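Local coordinates for hypothetical protein aq_1956 (Aquifex aeolicus, PDB 2YVT) that is of unknown function but, as a member of the calcineurin-like metallophosphoesterase superfamily, probably hydrolyses phosphate esters with the help of bound metal ions, at residues I137-E149 / V153-L165. Sequence-based numbering, arbitrary orientation.
Sequences IGFGGLLTEHEFE and VLKYPRWYVEYIL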
loop_
_atom_site.group_PDB
_atom_site.type_symbol
_atom_site.label_atom_id
_atom_site.label_comp_id
_atom_site.label_asym_id
_atom_site.label_seq_id
_atom_site.Cartn_x
_atom_site.Cartn_y
_atom_site.Cartn_z
ATOM N N ILE A 137 -8.365 -7.111 1.852
ATOM C CA ILE A 137 -8.978 -5.837 1.476
ATOM C C ILE A 137 -7.872 -4.808 1.317
ATOM O O ILE A 137 -6.974 -4.730 2.156
ATOM C CB ILE A 137 -9.963 -5.363 2.558
ATOM C CG1 ILE A 137 -11.092 -6.386 2.722
ATOM C CG2 ILE A 137 -10.545 -3.989 2.222
ATOM C CD1 ILE A 137 -11.906 -6.145 3.950
ATOM N N GLY A 138 -7.930 -4.026 0.243
ATOM C CA GLY A 138 -6.965 -2.950 0.035
ATOM C C GLY A 138 -7.634 -1.604 -0.144
ATOM O O GLY A 138 -8.663 -1.495 -0.806
ATOM N N PHE A 139 -7.051 -0.571 0.453
ATOM C CA PHE A 139 -7.529 0.790 0.229
ATOM C C PHE A 139 -6.310 1.704 0.315
ATOM O O PHE A 139 -5.771 1.956 1.401
ATOM C CB PHE A 139 -8.611 1.173 1.258
ATOM C CG PHE A 139 -9.527 2.295 0.803
ATOM C CD1 PHE A 139 -10.915 2.136 0.866
ATOM C CD2 PHE A 139 -9.016 3.495 0.312
ATOM C CE1 PHE A 139 -11.782 3.154 0.451
ATOM C CE2 PHE A 139 -9.868 4.527 -0.111
ATOM C CZ PHE A 139 -11.259 4.356 -0.033
ATOM N N GLY A 140 -5.852 2.149 -0.850
ATOM C CA GLY A 140 -4.641 2.954 -0.951
ATOM C C GLY A 140 -4.845 4.450 -0.805
ATOM O O GLY A 140 -5.933 4.927 -0.453
ATOM N N GLY A 141 -3.778 5.192 -1.063
ATOM C CA GLY A 141 -3.818 6.641 -0.956
ATOM C C GLY A 141 -3.690 7.143 0.467
ATOM O O GLY A 141 -3.755 6.368 1.425
ATOM N N LEU A 142 -3.513 8.452 0.598
ATOM C CA LEU A 142 -3.450 9.096 1.908
ATOM C C LEU A 142 -4.866 9.288 2.420
ATOM O O LEU A 142 -5.668 9.978 1.794
ATOM C CB LEU A 142 -2.735 10.442 1.804
ATOM C CG LEU A 142 -2.399 11.089 3.151
ATOM C CD1 LEU A 142 -1.317 10.301 3.897
ATOM C CD2 LEU A 142 -1.970 12.527 2.927
ATOM N N LEU A 143 -5.171 8.666 3.554
ATOM C CA LEU A 143 -6.501 8.799 4.156
ATOM C C LEU A 143 -6.449 9.974 5.120
ATOM O O LEU A 143 -5.515 10.103 5.927
ATOM C CB LEU A 143 -6.938 7.496 4.838
ATOM C CG LEU A 143 -6.796 6.245 3.952
ATOM C CD1 LEU A 143 -7.399 5.015 4.610
ATOM C CD2 LEU A 143 -7.376 6.466 2.535
ATOM N N THR A 144 -7.432 10.852 4.971
ATOM C CA THR A 144 -7.457 12.151 5.628
ATOM C C THR A 144 -8.856 12.416 6.143
ATOM O O THR A 144 -9.796 11.677 5.844
ATOM C CB THR A 144 -7.124 13.300 4.640
ATOM O OG1 THR A 144 -8.205 13.457 3.707
ATOM C CG2 THR A 144 -5.814 13.040 3.887
ATOM N N GLU A 145 -9.008 13.504 6.887
ATOM C CA GLU A 145 -10.325 13.871 7.374
ATOM C C GLU A 145 -11.200 14.451 6.276
ATOM O O GLU A 145 -12.375 14.097 6.193
ATOM C CB GLU A 145 -10.235 14.829 8.567
ATOM C CG GLU A 145 -9.594 14.179 9.796
ATOM C CD GLU A 145 -10.350 12.951 10.306
ATOM O OE1 GLU A 145 -11.512 12.725 9.905
ATOM O OE2 GLU A 145 -9.771 12.186 11.105
ATOM N N HIS A 146 -10.631 15.312 5.431
ATOM C CA HIS A 146 -11.468 16.112 4.527
ATOM C C HIS A 146 -10.950 16.305 3.090
ATOM O O HIS A 146 -11.588 17.008 2.303
ATOM C CB HIS A 146 -11.803 17.475 5.174
ATOM C CG HIS A 146 -12.507 17.369 6.499
ATOM N ND1 HIS A 146 -11.959 17.828 7.678
ATOM C CD2 HIS A 146 -13.705 16.830 6.830
ATOM C CE1 HIS A 146 -12.792 17.585 8.674
ATOM N NE2 HIS A 146 -13.861 16.979 8.188
ATOM N N GLU A 147 -9.816 15.689 2.744
ATOM C CA GLU A 147 -9.243 15.830 1.398
ATOM C C GLU A 147 -9.647 14.694 0.464
ATOM O O GLU A 147 -9.683 13.538 0.871
ATOM C CB GLU A 147 -7.721 15.887 1.460
ATOM C CG GLU A 147 -7.145 17.223 1.851
ATOM C CD GLU A 147 -5.666 17.280 1.566
ATOM O OE1 GLU A 147 -5.281 17.826 0.501
ATOM O OE2 GLU A 147 -4.894 16.730 2.381
ATOM N N PHE A 148 -9.931 15.029 -0.793
ATOM C CA PHE A 148 -10.378 14.045 -1.783
ATOM C C PHE A 148 -9.778 14.429 -3.135
ATOM O O PHE A 148 -10.169 15.443 -3.735
ATOM C CB PHE A 148 -11.917 14.059 -1.849
ATOM C CG PHE A 148 -12.555 12.801 -2.401
ATOM C CD1 PHE A 148 -13.923 12.597 -2.222
ATOM C CD2 PHE A 148 -11.818 11.826 -3.077
ATOM C CE1 PHE A 148 -14.554 11.456 -2.708
ATOM C CE2 PHE A 148 -12.444 10.663 -3.570
ATOM C CZ PHE A 148 -13.812 10.482 -3.388
ATOM N N GLU A 149 -8.808 13.636 -3.590
ATOM C CA GLU A 149 -8.127 13.865 -4.863
ATOM C C GLU A 149 -7.667 12.534 -5.452
ATOM O O GLU A 149 -7.210 11.652 -4.716
ATOM C CB GLU A 149 -6.916 14.783 -4.629
ATOM C CG GLU A 149 -6.021 15.033 -5.848
ATOM C CD GLU A 149 -6.727 15.722 -7.009
ATOM O OE1 GLU A 149 -7.680 16.498 -6.787
ATOM O OE2 GLU A 149 -6.310 15.495 -8.163
ATOM N N VAL A 153 -2.601 13.399 -6.960
ATOM C CA VAL A 153 -2.209 12.545 -5.839
ATOM C C VAL A 153 -3.432 11.700 -5.509
ATOM O O VAL A 153 -4.526 11.982 -6.009
ATOM C CB VAL A 153 -1.797 13.360 -4.566
ATOM C CG1 VAL A 153 -0.404 13.974 -4.722
ATOM C CG2 VAL A 153 -2.848 14.417 -4.199
ATOM N N LEU A 154 -3.262 10.681 -4.667
ATOM C CA LEU A 154 -4.399 9.930 -4.137
ATOM C C LEU A 154 -4.615 10.305 -2.677
ATOM O O LEU A 154 -3.811 9.955 -1.811
ATOM C CB LEU A 154 -4.177 8.416 -4.234
ATOM C CG LEU A 154 -3.878 7.775 -5.580
ATOM C CD1 LEU A 154 -3.999 6.255 -5.424
ATOM C CD2 LEU A 154 -4.834 8.314 -6.634
ATOM N N LYS A 155 -5.698 11.030 -2.421
ATOM C CA LYS A 155 -6.107 11.396 -1.061
ATOM C C LYS A 155 -7.604 11.138 -0.919
ATOM O O LYS A 155 -8.381 11.439 -1.826
ATOM C CB LYS A 155 -5.822 12.878 -0.773
ATOM C CG LYS A 155 -4.355 13.279 -0.820
ATOM C CD LYS A 155 -4.193 14.675 -0.207
ATOM C CE LYS A 155 -2.746 15.106 -0.124
ATOM N NZ LYS A 155 -2.628 16.474 0.462
ATOM N N TYR A 156 -8.007 10.564 0.211
ATOM C CA TYR A 156 -9.413 10.245 0.445
ATOM C C TYR A 156 -9.859 10.766 1.800
ATOM O O TYR A 156 -9.077 10.762 2.751
ATOM C CB TYR A 156 -9.635 8.739 0.371
ATOM C CG TYR A 156 -9.368 8.193 -1.003
ATOM C CD1 TYR A 156 -10.338 8.286 -1.999
ATOM C CD2 TYR A 156 -8.135 7.612 -1.323
ATOM C CE1 TYR A 156 -10.104 7.805 -3.281
ATOM C CE2 TYR A 156 -7.885 7.116 -2.622
ATOM C CZ TYR A 156 -8.885 7.222 -3.588
ATOM O OH TYR A 156 -8.671 6.759 -4.862
ATOM N N PRO A 157 -11.116 11.229 1.887
ATOM C CA PRO A 157 -11.677 11.734 3.142
ATOM C C PRO A 157 -12.398 10.645 3.919
ATOM O O PRO A 157 -12.897 9.687 3.318
ATOM C CB PRO A 157 -12.691 12.767 2.655
ATOM C CG PRO A 157 -13.205 12.188 1.367
ATOM C CD PRO A 157 -12.064 11.385 0.765
ATOM N N ARG A 158 -12.475 10.817 5.240
ATOM C CA ARG A 158 -13.085 9.833 6.134
ATOM C C ARG A 158 -14.456 9.357 5.653
ATOM O O ARG A 158 -14.711 8.155 5.592
ATOM C CB ARG A 158 -13.205 10.409 7.560
ATOM C CG ARG A 158 -13.936 9.516 8.538
ATOM C CD ARG A 158 -14.112 10.215 9.894
ATOM N NE ARG A 158 -12.832 10.460 10.566
ATOM C CZ ARG A 158 -12.326 9.680 11.517
ATOM N NH1 ARG A 158 -12.985 8.589 11.900
ATOM N NH2 ARG A 158 -11.154 9.981 12.073
ATOM N N TRP A 159 -15.333 10.298 5.301
ATOM C CA TRP A 159 -16.690 9.924 4.900
ATOM C C TRP A 159 -16.697 8.932 3.736
ATOM O O TRP A 159 -17.499 8.010 3.710
ATOM C CB TRP A 159 -17.534 11.158 4.553
ATOM C CG TRP A 159 -17.210 11.824 3.254
ATOM C CD1 TRP A 159 -16.408 12.903 3.078
ATOM C CD2 TRP A 159 -17.698 11.466 1.949
ATOM N NE1 TRP A 159 -16.366 13.254 1.754
ATOM C CE2 TRP A 159 -17.140 12.383 1.035
ATOM C CE3 TRP A 159 -18.543 10.453 1.467
ATOM C CZ2 TRP A 159 -17.399 12.328 -0.341
ATOM C CZ3 TRP A 159 -18.806 10.395 0.097
ATOM C CH2 TRP A 159 -18.227 11.327 -0.791
ATOM N N TYR A 160 -15.805 9.143 2.772
ATOM C CA TYR A 160 -15.762 8.304 1.581
ATOM C C TYR A 160 -15.180 6.924 1.883
ATOM O O TYR A 160 -15.676 5.910 1.395
ATOM C CB TYR A 160 -14.976 9.002 0.474
ATOM C CG TYR A 160 -14.891 8.204 -0.802
ATOM C CD1 TYR A 160 -15.965 8.165 -1.700
ATOM C CD2 TYR A 160 -13.729 7.497 -1.120
ATOM C CE1 TYR A 160 -15.885 7.432 -2.881
ATOM C CE2 TYR A 160 -13.634 6.762 -2.291
ATOM C CZ TYR A 160 -14.719 6.731 -3.168
ATOM O OH TYR A 160 -14.629 6.008 -4.336
ATOM N N VAL A 161 -14.125 6.894 2.694
ATOM C CA VAL A 161 -13.527 5.635 3.114
ATOM C C VAL A 161 -14.580 4.769 3.818
ATOM O O VAL A 161 -14.764 3.596 3.478
ATOM C CB VAL A 161 -12.299 5.882 4.008
ATOM C CG1 VAL A 161 -11.722 4.564 4.505
ATOM C CG2 VAL A 161 -11.249 6.691 3.231
ATOM N N GLU A 162 -15.303 5.373 4.760
ATOM C CA GLU A 162 -16.341 4.659 5.497
ATOM C C GLU A 162 -17.472 4.208 4.569
ATOM O O GLU A 162 -17.966 3.081 4.677
ATOM C CB GLU A 162 -16.863 5.525 6.645
ATOM C CG GLU A 162 -15.782 5.850 7.676
ATOM C CD GLU A 162 -16.287 6.658 8.863
ATOM O OE1 GLU A 162 -17.391 7.246 8.791
ATOM O OE2 GLU A 162 -15.552 6.723 9.868
ATOM N N TYR A 163 -17.846 5.075 3.632
ATOM C CA TYR A 163 -18.907 4.781 2.681
ATOM C C TYR A 163 -18.564 3.584 1.790
ATOM O O TYR A 163 -19.383 2.680 1.590
ATOM C CB TYR A 163 -19.176 6.012 1.811
ATOM C CG TYR A 163 -20.336 5.837 0.863
ATOM C CD1 TYR A 163 -21.650 5.824 1.346
ATOM C CD2 TYR A 163 -20.125 5.662 -0.504
ATOM C CE1 TYR A 163 -22.733 5.651 0.488
ATOM C CE2 TYR A 163 -21.212 5.496 -1.382
ATOM C CZ TYR A 163 -22.503 5.496 -0.871
ATOM O OH TYR A 163 -23.569 5.316 -1.725
ATOM N N ILE A 164 -17.350 3.579 1.249
ATOM C CA ILE A 164 -16.928 2.502 0.365
ATOM C C ILE A 164 -16.793 1.182 1.120
ATOM O O ILE A 164 -17.221 0.135 0.628
ATOM C CB ILE A 164 -15.583 2.847 -0.327
ATOM C CG1 ILE A 164 -15.766 4.007 -1.319
ATOM C CG2 ILE A 164 -14.963 1.593 -0.984
ATOM C CD1 ILE A 164 -16.710 3.718 -2.506
ATOM N N LEU A 165 -16.231 1.236 2.325
ATOM C CA LEU A 165 -15.901 0.015 3.062
ATOM C C LEU A 165 -17.106 -0.704 3.662
ATOM O O LEU A 165 -16.960 -1.764 4.284
ATOM C CB LEU A 165 -14.824 0.290 4.115
ATOM C CG LEU A 165 -13.411 0.472 3.556
ATOM C CD1 LEU A 165 -12.450 0.933 4.657
ATOM C CD2 LEU A 165 -12.905 -0.821 2.911
HETATM O O HOH W 1 -14.944 13.166 5.901
HETATM O O HOH W 2 -2.305 16.288 3.197
#
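R158 meets E145 side-on: R158 NE lies 2.7 Å from E145 OE1, and R158 NH2 lies 2.8 Å from E145 OE2. Arginine's planar pair of N-H groups matches the two oxygens; both bonds are nearly straight and use the syn lone pairs, holding the flat groups against turning. A bend at chi3 (-65°) brings NE to the carboxylate. A second salt bridge is looser: K155 NZ sits 3.0 Å from E147 OE1 and equally far from E147 OE2, somewhat out of the carboxylate plane. Lysine's long chain, extended beyond CG, runs along L142 to this carboxylate, a shared water and E53. An alanine in place of K155 would probably leave E147 and E53 without their common positive mate and strip L142 CD2 of its methylene neighbour.

The backbones pair in parallel: L142 N donates to L154 O, and L142 O accepts from Y156 N. Y156 O takes T144 N and, from above its carbonyl plane, T144 OG1. That hydroxyl also accepts from E147 N, an ST motif at the turn after which the chain comes back to E149. There E149 N donates to K155 O, and K155 N to E149 O.

An aromatic cluster runs from buried F139 and Y156 out to F148 and Y160 near the surface. F139 turns its edge to the Y156 face (planes at 85°), F148 CZ lies 3.4 Å above the Y160 ring centre, and P157 CD makes a CH-pi contact over F148. G141, with positive phi (80°), brings its bare CA to the Y156 ring edge. Parallel pairing adds strand 155-157 alongside strand 134-144 in the mixed sheet of a calcineurin-like metallophosphoesterase domain; P157, at the N-cap position, leads into helix 158-164.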